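Local coordinates for Ketoacyl_synth_N domain-containing protein (Photorhabdus luminescens subsp. laumondii, PDB 6SMO), which probably acts in polyketide or fatty-acid-type chain building as a member of the beta-ketoacyl synthase family, and is bound here to a pentaoxo-dodecanal chain, at residues R4-G9 against E228-A233; A178-C183 against F224-E229. One frame throughout, in Å; residues are numbered along the deposited sequence.

Contact 1. Residues R4-G9 against E228-A233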
loop_
_atom_site.group_PDB
_atom_site.type_symbol
_atom_site.label_atom_id
_atom_site.label_comp_id
_atom_site.label_asym_id
_atom_site.label_seq_id
_atom_site.Cartn_x
_atom_site.Cartn_y
_atom_site.Cartn_z
ATOM N N ARG C 4 8.366 -23.500 10.158
ATOM C CA ARG C 4 9.301 -22.760 11.046
ATOM C C ARG C 4 10.030 -21.697 10.214
ATOM O O ARG C 4 10.545 -22.044 9.133
ATOM C CB ARG C 4 10.271 -23.733 11.727
ATOM C CG ARG C 4 9.592 -24.712 12.675
ATOM C CD ARG C 4 10.537 -25.776 13.199
ATOM N NE ARG C 4 11.475 -25.258 14.186
ATOM C CZ ARG C 4 12.429 -25.973 14.781
ATOM N NH1 ARG C 4 13.226 -25.399 15.668
ATOM N NH2 ARG C 4 12.588 -27.254 14.491
ATOM N N VAL C 5 10.048 -20.452 10.701
ATOM C CA VAL C 5 10.654 -19.266 10.022
ATOM C C VAL C 5 11.919 -18.867 10.789
ATOM O O VAL C 5 11.861 -18.821 12.036
ATOM C CB VAL C 5 9.654 -18.097 9.944
ATOM C CG1 VAL C 5 10.198 -16.936 9.123
ATOM C CG2 VAL C 5 8.303 -18.541 9.403
ATOM N N VAL C 6 13.008 -18.578 10.068
ATOM C CA VAL C 6 14.344 -18.238 10.647
ATOM C C VAL C 6 14.909 -17.004 9.936
ATOM O O VAL C 6 14.638 -16.833 8.730
ATOM C CB VAL C 6 15.318 -19.432 10.563
ATOM C CG1 VAL C 6 14.949 -20.528 11.550
ATOM C CG2 VAL C 6 15.427 -19.995 9.154
ATOM N N VAL C 7 15.670 -16.185 10.670
ATOM C CA VAL C 7 16.391 -14.981 10.155
ATOM C C VAL C 7 17.786 -15.430 9.706
ATOM O O VAL C 7 18.518 -15.987 10.548
ATOM C CB VAL C 7 16.477 -13.873 11.224
ATOM C CG1 VAL C 7 17.098 -12.597 10.674
ATOM C CG2 VAL C 7 15.122 -13.574 11.850
ATOM N N THR C 8 18.133 -15.206 8.433
ATOM C CA THR C 8 19.416 -15.636 7.808
ATOM C C THR C 8 20.318 -14.428 7.514
ATOM O O THR C 8 21.549 -14.623 7.486
ATOM C CB THR C 8 19.160 -16.466 6.544
ATOM O OG1 THR C 8 18.207 -15.777 5.732
ATOM C CG2 THR C 8 18.660 -17.858 6.858
ATOM N N GLY C 9 19.742 -13.240 7.300
ATOM C CA GLY C 9 20.493 -12.002 7.012
ATOM C C GLY C 9 19.769 -10.767 7.519
ATOM O O GLY C 9 18.523 -10.780 7.542
ATOM N N GLU C 228 13.295 -16.558 6.004
ATOM C CA GLU C 228 13.084 -17.701 5.075
ATOM C C GLU C 228 12.754 -18.975 5.861
ATOM O O GLU C 228 13.073 -19.041 7.065
ATOM C CB GLU C 228 14.298 -17.902 4.165
ATOM C CG GLU C 228 15.610 -18.103 4.899
ATOM C CD GLU C 228 16.772 -18.440 3.980
ATOM O OE1 GLU C 228 16.789 -19.564 3.439
ATOM O OE2 GLU C 228 17.647 -17.572 3.792
ATOM N N GLU C 229 12.135 -19.942 5.176
ATOM C CA GLU C 229 11.673 -21.242 5.732
ATOM C C GLU C 229 12.889 -22.028 6.238
ATOM O O GLU C 229 13.946 -21.970 5.579
ATOM C CB GLU C 229 10.885 -22.002 4.662
ATOM C CG GLU C 229 10.057 -23.153 5.204
ATOM C CD GLU C 229 10.721 -24.517 5.121
ATOM O OE1 GLU C 229 10.730 -25.232 6.146
ATOM O OE2 GLU C 229 11.219 -24.864 4.031
ATOM N N ARG C 230 12.735 -22.725 7.370
ATOM C CA ARG C 230 13.843 -23.355 8.139
ATOM C C ARG C 230 14.529 -24.432 7.290
ATOM O O ARG C 230 15.776 -24.442 7.257
ATOM C CB ARG C 230 13.318 -23.948 9.451
ATOM C CG ARG C 230 14.408 -24.440 10.392
ATOM C CD ARG C 230 13.875 -24.759 11.775
ATOM N NE ARG C 230 14.887 -25.366 12.630
ATOM C CZ ARG C 230 15.246 -26.649 12.608
ATOM N NH1 ARG C 230 16.179 -27.083 13.438
ATOM N NH2 ARG C 230 14.680 -27.496 11.763
ATOM N N GLN C 231 13.751 -25.304 6.642
ATOM C CA GLN C 231 14.267 -26.428 5.812
ATOM C C GLN C 231 15.007 -25.864 4.591
ATOM O O GLN C 231 16.045 -26.446 4.224
ATOM C CB GLN C 231 13.133 -27.371 5.399
ATOM C CG GLN C 231 12.473 -28.087 6.572
ATOM C CD GLN C 231 13.429 -28.975 7.333
ATOM O OE1 GLN C 231 13.595 -28.845 8.543
ATOM N NE2 GLN C 231 14.075 -29.885 6.622
ATOM N N HIS C 232 14.505 -24.774 4.002
ATOM C CA HIS C 232 15.128 -24.063 2.851
ATOM C C HIS C 232 16.493 -23.494 3.263
ATOM O O HIS C 232 17.415 -23.518 2.425
ATOM C CB HIS C 232 14.199 -22.965 2.313
ATOM C CG HIS C 232 14.722 -22.277 1.097
ATOM N ND1 HIS C 232 15.569 -21.187 1.169
ATOM C CD2 HIS C 232 14.526 -22.517 -0.219
ATOM C CE1 HIS C 232 15.870 -20.784 -0.049
ATOM N NE2 HIS C 232 15.242 -21.584 -0.920
ATOM N N ALA C 233 16.606 -22.995 4.500
ATOM C CA ALA C 233 17.842 -22.407 5.072
ATOM C C ALA C 233 18.877 -23.511 5.324
ATOM O O ALA C 233 20.056 -23.304 4.973
ATOM C CB ALA C 233 17.522 -21.649 6.337
#
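Val5 and Val6 run antiparallel to Glu228 and Glu229, with Val6 and Glu228 forming a hydrogen-bonded pair: Val6 N donates to Glu228 O over 3.0 Å and Glu228 N returns a bond to Val6 O. Val5 and Glu229 make the neighbouring non-hydrogen-bonded pair. One residue further, Arg230 N, already in helix 230-235, reaches Arg4 O at 2.9 Å, so the pairing runs on past the strand end. Glu229 is the N-cap of this helix; its carboxylate accepts from Gln231 N and His232 N, each well out of the carboxylate plane. This pairing, inside the sheet of the thiolase-type ketoacyl synthase fold, joins the first strand to one that turns directly into a helix. Beside it, the Arg4 and Arg230 guanidiniums stack flat, centres 3.6 Å apart and planes at 5°. Arg230 is extended from CG to NE, whereas Arg4 bends at chi3 (73°) to lie alongside it; the salt bridge from Arg4 NE to Glu243 probably eases the repulsion of like charges. On the face carrying Val6 and Glu228, Val6 CG2 meets Ala233 CB at 3.9 Å. Thr8 crosses Glu228 at about a right angle, its OG1 2.7 Å from Glu228 OE2, which also forms a salt bridge with Arg236; Val226 O is a second acceptor near OG1. Glu228 OE1 accepts from His232 ND1 at 3.0 Å, lying in the imidazole plane.

Contact 2. Residues A178-C183 against F224-E229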
loop_
_atom_site.group_PDB
_atom_site.type_symbol
_atom_site.label_atom_id
_atom_site.label_comp_id
_atom_site.label_asym_id
_atom_site.label_seq_id
_atom_site.Cartn_x
_atom_site.Cartn_y
_atom_site.Cartn_z
ATOM N N ALA C 178 5.491 -18.279 0.194
ATOM C CA ALA C 178 6.863 -18.062 -0.323
ATOM C C ALA C 178 7.887 -18.709 0.619
ATOM O O ALA C 178 7.560 -18.907 1.804
ATOM C CB ALA C 178 7.117 -16.583 -0.483
ATOM N N GLU C 179 9.080 -19.020 0.100
ATOM C CA GLU C 179 10.202 -19.645 0.854
ATOM C C GLU C 179 11.076 -18.560 1.493
ATOM O O GLU C 179 11.564 -18.794 2.612
ATOM C CB GLU C 179 11.056 -20.535 -0.053
ATOM C CG GLU C 179 10.650 -21.995 -0.020
ATOM C CD GLU C 179 9.233 -22.256 -0.499
ATOM O OE1 GLU C 179 8.433 -22.799 0.287
ATOM O OE2 GLU C 179 8.934 -21.912 -1.659
ATOM N N VAL C 180 11.285 -17.439 0.793
ATOM C CA VAL C 180 12.113 -16.284 1.259
ATOM C C VAL C 180 11.225 -15.035 1.312
ATOM O O VAL C 180 10.281 -14.949 0.503
ATOM C CB VAL C 180 13.339 -16.065 0.348
ATOM C CG1 VAL C 180 14.319 -15.069 0.950
ATOM C CG2 VAL C 180 14.046 -17.373 0.024
ATOM N N MET C 181 11.521 -14.113 2.233
ATOM C CA MET C 181 10.796 -12.824 2.402
ATOM C C MET C 181 11.777 -11.725 2.827
ATOM O O MET C 181 12.461 -11.906 3.853
ATOM C CB MET C 181 9.694 -12.943 3.459
ATOM C CG MET C 181 8.409 -13.545 2.928
ATOM S SD MET C 181 7.576 -12.442 1.762
ATOM C CE MET C 181 6.089 -13.383 1.420
ATOM N N LEU C 182 11.828 -10.629 2.063
ATOM C CA LEU C 182 12.570 -9.389 2.415
ATOM C C LEU C 182 11.619 -8.460 3.178
ATOM O O LEU C 182 11.012 -7.577 2.542
ATOM C CB LEU C 182 13.105 -8.721 1.141
ATOM C CG LEU C 182 14.381 -9.322 0.550
ATOM C CD1 LEU C 182 15.560 -9.141 1.494
ATOM C CD2 LEU C 182 14.198 -10.791 0.200
ATOM N N CYS C 183 11.485 -8.679 4.490
ATOM C CA CYS C 183 10.611 -7.897 5.405
ATOM C C CYS C 183 11.437 -6.810 6.103
ATOM O O CYS C 183 12.612 -7.075 6.424
ATOM C CB CYS C 183 9.944 -8.796 6.439
ATOM S SG CYS C 183 11.109 -9.517 7.623
ATOM N N PHE C 224 16.031 -3.902 7.529
ATOM C CA PHE C 224 15.435 -5.058 6.809
ATOM C C PHE C 224 16.038 -6.368 7.326
ATOM O O PHE C 224 17.218 -6.382 7.735
ATOM C CB PHE C 224 15.629 -4.909 5.298
ATOM C CG PHE C 224 14.545 -4.121 4.606
ATOM C CD1 PHE C 224 14.600 -2.737 4.544
ATOM C CD2 PHE C 224 13.463 -4.765 4.024
ATOM C CE1 PHE C 224 13.601 -2.015 3.912
ATOM C CE2 PHE C 224 12.464 -4.040 3.391
ATOM C CZ PHE C 224 12.534 -2.667 3.337
ATOM N N LEU C 225 15.227 -7.431 7.303
ATOM C CA LEU C 225 15.613 -8.820 7.667
ATOM C C LEU C 225 15.318 -9.740 6.478
ATOM O O LEU C 225 14.333 -9.476 5.759
ATOM C CB LEU C 225 14.818 -9.261 8.903
ATOM C CG LEU C 225 15.050 -8.445 10.174
ATOM C CD1 LEU C 225 14.059 -7.294 10.279
ATOM C CD2 LEU C 225 14.956 -9.330 11.408
ATOM N N VAL C 226 16.146 -10.770 6.282
ATOM C CA VAL C 226 15.905 -11.873 5.307
ATOM C C VAL C 226 15.302 -13.056 6.075
ATOM O O VAL C 226 16.074 -13.912 6.550
ATOM C CB VAL C 226 17.190 -12.274 4.555
ATOM C CG1 VAL C 226 16.936 -13.386 3.546
ATOM C CG2 VAL C 226 17.839 -11.082 3.872
ATOM N N LEU C 227 13.974 -13.071 6.216
ATOM C CA LEU C 227 13.198 -14.221 6.753
ATOM C C LEU C 227 13.088 -15.285 5.657
ATOM O O LEU C 227 12.828 -14.906 4.497
ATOM C CB LEU C 227 11.811 -13.745 7.203
ATOM C CG LEU C 227 11.676 -13.398 8.685
ATOM C CD1 LEU C 227 12.734 -12.396 9.121
ATOM C CD2 LEU C 227 10.281 -12.869 8.986
ATOM N N GLU C 228 13.295 -16.558 6.004
ATOM C CA GLU C 228 13.084 -17.701 5.075
ATOM C C GLU C 228 12.754 -18.975 5.861
ATOM O O GLU C 228 13.073 -19.041 7.065
ATOM C CB GLU C 228 14.298 -17.902 4.165
ATOM C CG GLU C 228 15.610 -18.103 4.899
ATOM C CD GLU C 228 16.772 -18.440 3.980
ATOM O OE1 GLU C 228 16.789 -19.564 3.439
ATOM O OE2 GLU C 228 17.647 -17.572 3.792
ATOM N N GLU C 229 12.135 -19.942 5.176
ATOM C CA GLU C 229 11.673 -21.242 5.732
ATOM C C GLU C 229 12.889 -22.028 6.238
ATOM O O GLU C 229 13.946 -21.970 5.579
ATOM C CB GLU C 229 10.885 -22.002 4.662
ATOM C CG GLU C 229 10.057 -23.153 5.204
ATOM C CD GLU C 229 10.721 -24.517 5.121
ATOM O OE1 GLU C 229 10.730 -25.232 6.146
ATOM O OE2 GLU C 229 11.219 -24.864 4.031
#
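Strands 180-183 and 224-229 run antiparallel, their axes 4.6 Å apart at closest and their directions at 157°, with Met181-Leu227 and Cys183-Leu225 as hydrogen-bonded pairs. This is an interior pairing of the mixed sheet in the thiolase-type fold, since strand 180-187 also pairs with strand 96-101 and strand 218-229 with strand 5-13. The bonds are uneven: Leu225 N to Cys183 O is nearly straight (176°), but the return bond from Cys183 N to Leu225 O is weak. Beyond the last bridge, Glu229 N donates to the carbonyl O of Glu179; the carboxylate of Glu179 forms a salt bridge with Arg95. On one face Val226 flanks both Val180 and Leu182, its side chain running alongside each; Val226 CG1 touches Val180 CG1 and its CG2 meets Leu182 CD1 at 3.8 Å, with Ala80 of helix 68-84 packing on Val226. The other face, against helix 161-175, carries Met181, Cys183, Leu225 and Leu227. With SG between the backbone N and the carbonyl carbon (chi1 67°), Cys183 sets its sulfur against both methyls of Leu227, 3.6 Å from CD1 and 3.7 Å from CD2. At the far end the Phe224 ring turns its edge to Leu182 O, which lies near the ring plane 3.9 Å from Phe224 CE2.

Overall arrangement
From the N terminus, strand 5-13 comes first, and contact 1 closes a loop of 218 residues when the chain returns at 228-233. Strand 180-187 lies within that span, and contact 2 closes a shorter loop of 40 residues between it and 224-229. Both contacts use strand 218-229, sharing Glu228 and Glu229. The shorter loop lies wholly within the longer one, and the centres of the contacts are 7 Å apart. Strand 218-229 therefore sits between strands 5-13 and 180-187, tying the start of the chain to the sheet's middle. The contacts also touch directly: Gly9 O lies 2.7 Å from Val226 N, a probable hydrogen bond, and Val7 CG2 packs on Leu227 CD1.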